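Aminoglycoside 3'-phosphotransferase AphA1-IAB (Acinetobacter baumannii, PDB 4GKH) phosphorylates kanamycin and structurally related aminoglycosides at the 3'-hydroxyl, so conferring antibiotic resistance, and has a fold like that of eukaryotic protein kinases. Local coordinates at residues 61-66 with 88-93; 127-132 with 250-255; 192-197 with 224-229. One frame throughout, in Å; residues are numbered along the deposited sequence.

Overall arrangement
Contact 1 closes first along the chain. It joins the start of helix 61-76 to the end of strand 85-91, an outermost strand of the five-stranded antiparallel sheet. Contact 2 opens on helix 118-133 and closes only at the end of helix 242-252, spanning 117 residues. Contact 3 opens and closes within that span, pairing strand 193-196 with strand 224-225 and bringing the start of helix 227-237 against it. Contacts 2 and 3 touch: Y252 OH lies 2.8 Å from R226 NH1, a hydrogen bond, and L129 and L132 pack on contact 3. Contact 1 stands apart, its centre about 34 Å from that of contact 2 and about 26 Å from that of contact 3.

Contact 1 (61-66 with 88-93)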
loop_
_atom_site.group_PDB
_atom_site.type_symbol
_atom_site.label_atom_id
_atom_site.label_comp_id
_atom_site.label_asym_id
_atom_site.label_seq_id
_atom_site.Cartn_x
_atom_site.Cartn_y
_atom_site.Cartn_z
ATOM N N SER A 61 3.009 -19.618 0.713
ATOM C CA SER A 61 3.795 -18.452 0.302
ATOM C C SER A 61 3.255 -17.186 0.970
ATOM O O SER A 61 4.013 -16.308 1.367
ATOM C CB SER A 61 3.744 -18.276 -1.219
ATOM O OG SER A 61 4.389 -19.338 -1.884
ATOM N N VAL A 62 1.937 -17.112 1.115
ATOM C CA VAL A 62 1.288 -15.927 1.668
ATOM C C VAL A 62 1.616 -15.721 3.153
ATOM O O VAL A 62 1.547 -14.604 3.672
ATOM C CB VAL A 62 -0.235 -15.967 1.410
ATOM C CG1 VAL A 62 -0.925 -14.739 1.991
ATOM C CG2 VAL A 62 -0.493 -16.043 -0.081
ATOM N N ALA A 63 2.022 -16.789 3.829
ATOM C CA ALA A 63 2.509 -16.644 5.197
ATOM C C ALA A 63 3.659 -15.656 5.255
ATOM O O ALA A 63 3.761 -14.870 6.194
ATOM C CB ALA A 63 2.942 -17.993 5.773
ATOM N N ASN A 64 4.537 -15.694 4.255
ATOM C CA ASN A 64 5.663 -14.759 4.221
ATOM C C ASN A 64 5.204 -13.309 4.059
ATOM O O ASN A 64 5.731 -12.397 4.711
ATOM C CB ASN A 64 6.631 -15.143 3.108
ATOM C CG ASN A 64 7.244 -16.502 3.343
ATOM O OD1 ASN A 64 7.556 -16.849 4.478
ATOM N ND2 ASN A 64 7.381 -17.291 2.288
ATOM N N ASP A 65 4.209 -13.102 3.205
ATOM C CA ASP A 65 3.671 -11.757 2.995
ATOM C C ASP A 65 3.092 -11.176 4.274
ATOM O O ASP A 65 3.311 -10.005 4.591
ATOM C CB ASP A 65 2.603 -11.781 1.899
ATOM C CG ASP A 65 3.178 -12.136 0.531
ATOM O OD1 ASP A 65 4.235 -11.589 0.156
ATOM O OD2 ASP A 65 2.574 -12.974 -0.164
ATOM N N VAL A 66 2.346 -11.992 5.008
ATOM C CA VAL A 66 1.768 -11.548 6.270
ATOM C C VAL A 66 2.864 -11.264 7.327
ATOM O O VAL A 66 2.795 -10.284 8.082
ATOM C CB VAL A 66 0.748 -12.581 6.786
ATOM C CG1 VAL A 66 0.208 -12.168 8.170
ATOM C CG2 VAL A 66 -0.386 -12.716 5.788
ATOM N N PHE A 88 0.448 -11.907 17.030
ATOM C CA PHE A 88 0.910 -12.476 15.764
ATOM C C PHE A 88 1.459 -13.867 16.036
ATOM O O PHE A 88 2.076 -14.105 17.069
ATOM C CB PHE A 88 1.968 -11.589 15.095
ATOM C CG PHE A 88 2.640 -12.231 13.898
ATOM C CD1 PHE A 88 2.113 -12.074 12.616
ATOM C CD2 PHE A 88 3.806 -12.975 14.056
ATOM C CE1 PHE A 88 2.738 -12.680 11.509
ATOM C CE2 PHE A 88 4.435 -13.566 12.964
ATOM C CZ PHE A 88 3.903 -13.417 11.688
ATOM N N ILE A 89 1.203 -14.785 15.107
ATOM C CA ILE A 89 1.680 -16.149 15.253
ATOM C C ILE A 89 2.234 -16.605 13.911
ATOM O O ILE A 89 1.652 -16.341 12.868
ATOM C CB ILE A 89 0.548 -17.110 15.687
ATOM C CG1 ILE A 89 -0.088 -16.642 16.999
ATOM C CG2 ILE A 89 1.071 -18.539 15.837
ATOM C CD1 ILE A 89 -1.273 -17.468 17.437
ATOM N N ARG A 90 3.381 -17.275 13.957
ATOM C CA ARG A 90 3.963 -17.859 12.761
ATOM C C ARG A 90 4.315 -19.313 13.056
ATOM O O ARG A 90 5.053 -19.608 14.006
ATOM C CB ARG A 90 5.229 -17.109 12.333
ATOM C CG ARG A 90 5.937 -17.749 11.123
ATOM C CD ARG A 90 5.042 -17.639 9.887
ATOM N NE ARG A 90 5.444 -18.513 8.783
ATOM C CZ ARG A 90 6.168 -18.107 7.746
ATOM N NH1 ARG A 90 6.578 -16.846 7.688
ATOM N NH2 ARG A 90 6.483 -18.956 6.771
ATOM N N THR A 91 3.771 -20.210 12.244
ATOM C CA THR A 91 4.209 -21.600 12.211
ATOM C C THR A 91 4.800 -21.824 10.805
ATOM O O THR A 91 4.745 -20.905 9.984
ATOM C CB THR A 91 3.044 -22.561 12.539
ATOM O OG1 THR A 91 1.988 -22.380 11.592
ATOM C CG2 THR A 91 2.516 -22.297 13.942
ATOM N N PRO A 92 5.390 -23.012 10.533
ATOM C CA PRO A 92 6.059 -23.155 9.231
ATOM C C PRO A 92 5.202 -22.783 8.019
ATOM O O PRO A 92 5.706 -22.071 7.149
ATOM C CB PRO A 92 6.437 -24.634 9.206
ATOM C CG PRO A 92 6.750 -24.930 10.637
ATOM C CD PRO A 92 5.750 -24.124 11.440
ATOM N N ASP A 93 3.936 -23.193 7.998
ATOM C CA ASP A 93 3.060 -22.953 6.844
ATOM C C ASP A 93 1.987 -21.865 7.020
ATOM O O ASP A 93 1.197 -21.632 6.099
ATOM C CB ASP A 93 2.371 -24.252 6.426
ATOM C CG ASP A 93 3.354 -25.318 5.971
ATOM O OD1 ASP A 93 4.434 -24.960 5.458
ATOM O OD2 ASP A 93 3.036 -26.513 6.123
#
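A63 and N64, near the start of the helix, meet the guanidinium of R90 on the strand. The tight part is the methyl of A63. Its CB lies over the centre of one face of the guanidinium, 3.7 Å above the plane. The rim of the same group is spent on oxygens. NH2 of R90 donates to OD1 of N64 at 3.3 Å, with the donor standing 40° out of the amide plane. R90 NH1 adds a weak bond to the same oxygen and also bonds T67 OG1. The R90 chain bends at chi2 (66°), which turns CD out of an extended course. NE then donates to T91 O at 2.8 Å, and NH2 makes a nearly straight bond to P92 O. These two bonds tie the guanidinium to the backbone of T91 and P92 and help fix its rotation. N64 is on the solvent side, and only its amide end comes near the strand. Deeper along the helix the packing is looser: CG1 of V66 touches CE1 of F88 at 4.2 Å. The short helix and strand axes run roughly antiparallel, at 147°, and are 9.9 Å apart at their closest. Strand 94-100 lies next to strand 85-91 in the sheet. Its A95 touches A63, V66 and R90, while T67 and M70 of helix 61-76 carry the packing on F88 further along the helix.

Contact 2 (127-132 with 250-255); sequences VFLRRL and QKYGID
Y252 and R130 bury the most surface here, with L129 third. They join helix 118-133 to the C-terminal end of helix 242-252, which closes in a Schellman motif. G253, with positive phi, is the C-prime residue of that motif; I254 N reaches back to F249 O, and G253 N makes a weak bond to Q250 O. The ring of Y252 lies against both helix 118-133 residues. CG of Y252 is anti to its backbone N (chi1 176°), and the end of the ring comes back toward the first helix. L129 reaches the ring with CG, 3.9 Å from Y252 CE1, and its CD2 lies close to the same atom. R130 brings CG to the ring, 3.8 Å from Y252 CD1. The guanidinium is turned 82° from the ring plane, so the two flat groups do not stack. R130 CD also passes 3.7 Å from K251 O. The phenol end is held elsewhere: Y252 OH is hydrogen-bonded to H133 ND1 and to R226 NH1. L129 also packs on L230 of helix 227-237. The R130 chain bends at chi3 (61°) before its polar end. NH1 then donates to Y252 O at 2.8 Å; this oxygen lies in the guanidinium plane, while NH1 stands above the carbonyl plane.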
loop_
_atom_site.group_PDB
_atom_site.type_symbol
_atom_site.label_atom_id
_atom_site.label_comp_id
_atom_site.label_asym_id
_atom_site.label_seq_id
_atom_site.Cartn_x
_atom_site.Cartn_y
_atom_site.Cartn_z
ATOM N N VAL A 127 0.279 16.004 2.374
ATOM C CA VAL A 127 0.888 16.309 3.672
ATOM C C VAL A 127 1.351 15.026 4.357
ATOM O O VAL A 127 2.453 14.951 4.927
ATOM C CB VAL A 127 -0.104 17.043 4.613
ATOM C CG1 VAL A 127 0.444 17.083 6.042
ATOM C CG2 VAL A 127 -0.406 18.455 4.101
ATOM N N PHE A 128 0.502 14.008 4.276
ATOM C CA PHE A 128 0.764 12.718 4.899
ATOM C C PHE A 128 1.950 12.031 4.229
ATOM O O PHE A 128 2.798 11.439 4.900
ATOM C CB PHE A 128 -0.495 11.845 4.797
ATOM C CG PHE A 128 -0.460 10.595 5.642
ATOM C CD1 PHE A 128 0.058 9.407 5.139
ATOM C CD2 PHE A 128 -0.985 10.596 6.925
ATOM C CE1 PHE A 128 0.082 8.243 5.918
ATOM C CE2 PHE A 128 -0.971 9.438 7.702
ATOM C CZ PHE A 128 -0.448 8.256 7.181
ATOM N N LEU A 129 2.003 12.104 2.909
ATOM C CA LEU A 129 3.089 11.520 2.142
ATOM C C LEU A 129 4.396 12.267 2.406
ATOM O O LEU A 129 5.459 11.645 2.532
ATOM C CB LEU A 129 2.741 11.503 0.644
ATOM C CG LEU A 129 3.657 10.695 -0.281
ATOM C CD1 LEU A 129 3.718 9.241 0.170
ATOM C CD2 LEU A 129 3.180 10.778 -1.732
ATOM N N ARG A 130 4.317 13.593 2.523
ATOM C CA ARG A 130 5.489 14.381 2.883
ATOM C C ARG A 130 6.050 13.946 4.240
ATOM O O ARG A 130 7.266 13.842 4.404
ATOM C CB ARG A 130 5.172 15.895 2.894
ATOM C CG ARG A 130 5.172 16.544 1.509
ATOM C CD ARG A 130 4.542 17.929 1.532
ATOM N NE ARG A 130 5.270 18.847 2.399
ATOM C CZ ARG A 130 6.313 19.575 2.009
ATOM N NH1 ARG A 130 6.757 19.494 0.759
ATOM N NH2 ARG A 130 6.912 20.386 2.872
ATOM N N ARG A 131 5.165 13.692 5.203
ATOM C CA ARG A 131 5.589 13.204 6.523
ATOM C C ARG A 131 6.344 11.895 6.389
ATOM O O ARG A 131 7.463 11.751 6.908
ATOM C CB ARG A 131 4.397 12.976 7.457
ATOM C CG ARG A 131 3.808 14.221 8.076
ATOM C CD ARG A 131 2.506 13.892 8.801
ATOM N NE ARG A 131 2.700 12.967 9.918
ATOM C CZ ARG A 131 1.704 12.378 10.579
ATOM N NH1 ARG A 131 1.966 11.556 11.586
ATOM N NH2 ARG A 131 0.443 12.612 10.232
ATOM N N LEU A 132 5.730 10.935 5.708
ATOM C CA LEU A 132 6.360 9.624 5.508
ATOM C C LEU A 132 7.730 9.744 4.861
ATOM O O LEU A 132 8.711 9.125 5.306
ATOM C CB LEU A 132 5.465 8.736 4.631
ATOM C CG LEU A 132 5.999 7.312 4.419
ATOM C CD1 LEU A 132 5.977 6.545 5.730
ATOM C CD2 LEU A 132 5.173 6.594 3.347
ATOM N N GLN A 250 1.988 19.174 -7.022
ATOM C CA GLN A 250 2.118 20.550 -6.566
ATOM C C GLN A 250 2.217 20.676 -5.046
ATOM O O GLN A 250 3.142 21.310 -4.533
ATOM C CB GLN A 250 0.958 21.406 -7.078
ATOM C CG GLN A 250 0.892 22.798 -6.452
ATOM C CD GLN A 250 2.028 23.692 -6.893
ATOM O OE1 GLN A 250 2.412 24.623 -6.183
ATOM N NE2 GLN A 250 2.574 23.419 -8.076
ATOM N N LYS A 251 1.267 20.077 -4.332
ATOM C CA LYS A 251 1.205 20.195 -2.873
ATOM C C LYS A 251 2.338 19.416 -2.218
ATOM O O LYS A 251 2.836 19.800 -1.170
ATOM C CB LYS A 251 -0.160 19.717 -2.350
ATOM C CG LYS A 251 -1.301 20.676 -2.774
ATOM C CD LYS A 251 -1.099 22.034 -2.158
ATOM C CE LYS A 251 -2.186 23.005 -2.575
ATOM N NZ LYS A 251 -2.167 24.197 -1.682
ATOM N N TYR A 252 2.744 18.323 -2.850
ATOM C CA TYR A 252 3.842 17.496 -2.327
ATOM C C TYR A 252 5.157 18.283 -2.395
ATOM O O TYR A 252 6.057 18.096 -1.576
ATOM C CB TYR A 252 3.952 16.198 -3.134
ATOM C CG TYR A 252 5.112 15.323 -2.731
ATOM C CD1 TYR A 252 4.996 14.420 -1.682
ATOM C CD2 TYR A 252 6.319 15.392 -3.410
ATOM C CE1 TYR A 252 6.054 13.596 -1.324
ATOM C CE2 TYR A 252 7.380 14.587 -3.058
ATOM C CZ TYR A 252 7.242 13.693 -2.018
ATOM O OH TYR A 252 8.305 12.899 -1.684
ATOM N N GLY A 253 5.261 19.159 -3.392
ATOM C CA GLY A 253 6.404 20.050 -3.522
ATOM C C GLY A 253 7.189 19.865 -4.808
ATOM O O GLY A 253 8.314 20.355 -4.934
ATOM N N ILE A 254 6.599 19.161 -5.769
ATOM C CA ILE A 254 7.247 18.929 -7.060
ATOM C C ILE A 254 6.537 19.673 -8.182
ATOM O O ILE A 254 5.387 19.384 -8.492
ATOM C CB ILE A 254 7.270 17.434 -7.411
ATOM C CG1 ILE A 254 8.231 16.690 -6.486
ATOM C CG2 ILE A 254 7.696 17.242 -8.858
ATOM C CD1 ILE A 254 8.196 15.164 -6.645
ATOM N N ASP A 255 7.228 20.630 -8.790
ATOM C CA ASP A 255 6.642 21.431 -9.862
ATOM C C ASP A 255 6.827 20.844 -11.256
ATOM O O ASP A 255 6.030 21.114 -12.148
ATOM C CB ASP A 255 7.187 22.853 -9.833
ATOM C CG ASP A 255 6.571 23.679 -8.737
ATOM O OD1 ASP A 255 5.381 23.454 -8.422
ATOM O OD2 ASP A 255 7.281 24.544 -8.190
#

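Contact 3 (192-197 with 224-229); sequences DSVVTH and ADRYQD
A224 pairs with V194 in a short antiparallel ladder, a hydrogen-bonded pair. V194 N donates to A224 O at 2.9 Å, and A224 N returns a bond to V194 O. The methyl of A224 faces T196, with CB 3.5 Å from T196 OG1; that hydroxyl is bonded to G222 O. D225 sits opposite S193 in a non-hydrogen-bonded pair. Its carboxylate works in two directions. OD2 accepts from D192 N at 2.7 Å, an almost straight bond (176°), and also forms a salt bridge with K261. OD1 accepts from Y227 N and so caps the turn that leads into helix 227-237. D225 O lies near T196 CG2.

R226 carries the largest buried surface of its segment. Its backbone N donates to D192 O. Its guanidinium forms a side-on salt bridge with D192: NE bonds to OD2 at 2.7 Å and NH2 to OD1 at 2.9 Å. Both donors stand above the carboxylate plane, and the two flat groups are turned 61° apart. V194 CG1 covers one guanidinium face toward its rim, 3.5 Å above the plane.

Q228 brings CB near T196 CG2, and its NE2 donates to G198 O. D229 then meets the end of the strand. OD2 takes H197 N on its syn lone pair at 2.9 Å and also accepts from H133 NE2, while OD1 accepts from G198 N. H197 in turn bonds through ND1 to D199 N and through NE2 to I216 O. D199 is probably the proton acceptor, and it also lines the kanamycin pocket. D229 and H197 probably act as a second shell that positions the HGD motif, H197-G198-D199, at the start of the catalytic loop of this protein kinase-like fold.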
loop_
_atom_site.group_PDB
_atom_site.type_symbol
_atom_site.label_atom_id
_atom_site.label_comp_id
_atom_site.label_asym_id
_atom_site.label_seq_id
_atom_site.Cartn_x
_atom_site.Cartn_y
_atom_site.Cartn_z
ATOM N N ASP A 192 16.095 8.709 -5.793
ATOM C CA ASP A 192 15.956 9.749 -4.788
ATOM C C ASP A 192 15.277 9.006 -3.638
ATOM O O ASP A 192 14.044 8.956 -3.559
ATOM C CB ASP A 192 15.048 10.841 -5.346
ATOM C CG ASP A 192 14.896 12.011 -4.419
ATOM O OD1 ASP A 192 15.415 11.950 -3.285
ATOM O OD2 ASP A 192 14.240 12.991 -4.830
ATOM N N SER A 193 16.089 8.380 -2.784
ATOM C CA SER A 193 15.591 7.363 -1.847
ATOM C C SER A 193 14.993 7.951 -0.585
ATOM O O SER A 193 15.584 8.822 0.041
ATOM C CB SER A 193 16.713 6.394 -1.462
ATOM O OG SER A 193 17.267 5.767 -2.604
ATOM N N VAL A 194 13.823 7.447 -0.208
ATOM C CA VAL A 194 13.157 7.880 1.009
ATOM C C VAL A 194 12.488 6.653 1.587
ATOM O O VAL A 194 12.442 5.607 0.939
ATOM C CB VAL A 194 12.056 8.909 0.705
ATOM C CG1 VAL A 194 12.661 10.187 0.075
ATOM C CG2 VAL A 194 11.012 8.287 -0.210
ATOM N N VAL A 195 11.959 6.767 2.798
ATOM C CA VAL A 195 11.115 5.695 3.330
ATOM C C VAL A 195 9.776 5.689 2.582
ATOM O O VAL A 195 9.058 6.699 2.576
ATOM C CB VAL A 195 10.846 5.888 4.852
ATOM C CG1 VAL A 195 9.926 4.785 5.361
ATOM C CG2 VAL A 195 12.173 5.911 5.656
ATOM N N THR A 196 9.444 4.568 1.939
ATOM C CA THR A 196 8.207 4.490 1.158
ATOM C C THR A 196 7.222 3.499 1.749
ATOM O O THR A 196 7.598 2.577 2.486
ATOM C CB THR A 196 8.441 4.100 -0.327
ATOM O OG1 THR A 196 9.019 2.792 -0.388
ATOM C CG2 THR A 196 9.348 5.116 -1.028
ATOM N N HIS A 197 5.951 3.692 1.412
ATOM C CA HIS A 197 4.889 2.803 1.870
ATOM C C HIS A 197 4.852 1.555 0.987
ATOM O O HIS A 197 4.724 0.425 1.468
ATOM C CB HIS A 197 3.550 3.553 1.763
ATOM C CG HIS A 197 2.363 2.729 2.152
ATOM N ND1 HIS A 197 1.765 1.836 1.292
ATOM C CD2 HIS A 197 1.650 2.680 3.300
ATOM C CE1 HIS A 197 0.746 1.256 1.897
ATOM N NE2 HIS A 197 0.656 1.748 3.120
ATOM N N ALA A 224 13.027 3.199 -0.915
ATOM C CA ALA A 224 12.841 3.159 -2.371
ATOM C C ALA A 224 12.791 4.588 -2.921
ATOM O O ALA A 224 12.859 5.561 -2.162
ATOM C CB ALA A 224 11.574 2.392 -2.719
ATOM N N ASP A 225 12.693 4.736 -4.237
ATOM C CA ASP A 225 12.594 6.086 -4.810
ATOM C C ASP A 225 11.247 6.695 -4.395
ATOM O O ASP A 225 10.259 5.973 -4.300
ATOM C CB ASP A 225 12.712 6.032 -6.342
ATOM C CG ASP A 225 12.750 7.410 -6.968
ATOM O OD1 ASP A 225 11.664 7.970 -7.234
ATOM O OD2 ASP A 225 13.862 7.937 -7.178
ATOM N N ARG A 226 11.193 8.012 -4.168
ATOM C CA ARG A 226 9.926 8.632 -3.739
ATOM C C ARG A 226 8.786 8.434 -4.755
ATOM O O ARG A 226 7.614 8.437 -4.389
ATOM C CB ARG A 226 10.110 10.119 -3.379
ATOM C CG ARG A 226 10.516 11.027 -4.524
ATOM C CD ARG A 226 10.713 12.490 -4.062
ATOM N NE ARG A 226 11.997 12.716 -3.405
ATOM C CZ ARG A 226 12.149 13.116 -2.141
ATOM N NH1 ARG A 226 11.100 13.347 -1.369
ATOM N NH2 ARG A 226 13.365 13.288 -1.642
ATOM N N TYR A 227 9.122 8.234 -6.026
ATOM C CA TYR A 227 8.083 8.014 -7.042
ATOM C C TYR A 227 7.358 6.661 -6.922
ATOM O O TYR A 227 6.335 6.437 -7.571
ATOM C CB TYR A 227 8.642 8.222 -8.458
ATOM C CG TYR A 227 8.706 9.679 -8.871
ATOM C CD1 TYR A 227 9.661 10.537 -8.330
ATOM C CD2 TYR A 227 7.818 10.194 -9.815
ATOM C CE1 TYR A 227 9.720 11.877 -8.696
ATOM C CE2 TYR A 227 7.871 11.529 -10.192
ATOM C CZ TYR A 227 8.827 12.364 -9.634
ATOM O OH TYR A 227 8.882 13.689 -10.022
ATOM N N GLN A 228 7.872 5.754 -6.095
ATOM C CA GLN A 228 7.126 4.526 -5.815
ATOM C C GLN A 228 5.758 4.853 -5.229
ATOM O O GLN A 228 4.760 4.218 -5.560
ATOM C CB GLN A 228 7.881 3.622 -4.828
ATOM C CG GLN A 228 7.021 2.449 -4.304
ATOM C CD GLN A 228 6.574 1.507 -5.419
ATOM O OE1 GLN A 228 7.210 1.432 -6.471
ATOM N NE2 GLN A 228 5.470 0.783 -5.193
ATOM N N ASP A 229 5.710 5.850 -4.355
ATOM C CA ASP A 229 4.451 6.223 -3.713
ATOM C C ASP A 229 3.694 7.234 -4.554
ATOM O O ASP A 229 2.473 7.149 -4.693
ATOM C CB ASP A 229 4.703 6.775 -2.294
ATOM C CG ASP A 229 5.173 5.674 -1.307
ATOM O OD1 ASP A 229 4.868 4.473 -1.547
ATOM O OD2 ASP A 229 5.839 6.023 -0.301
#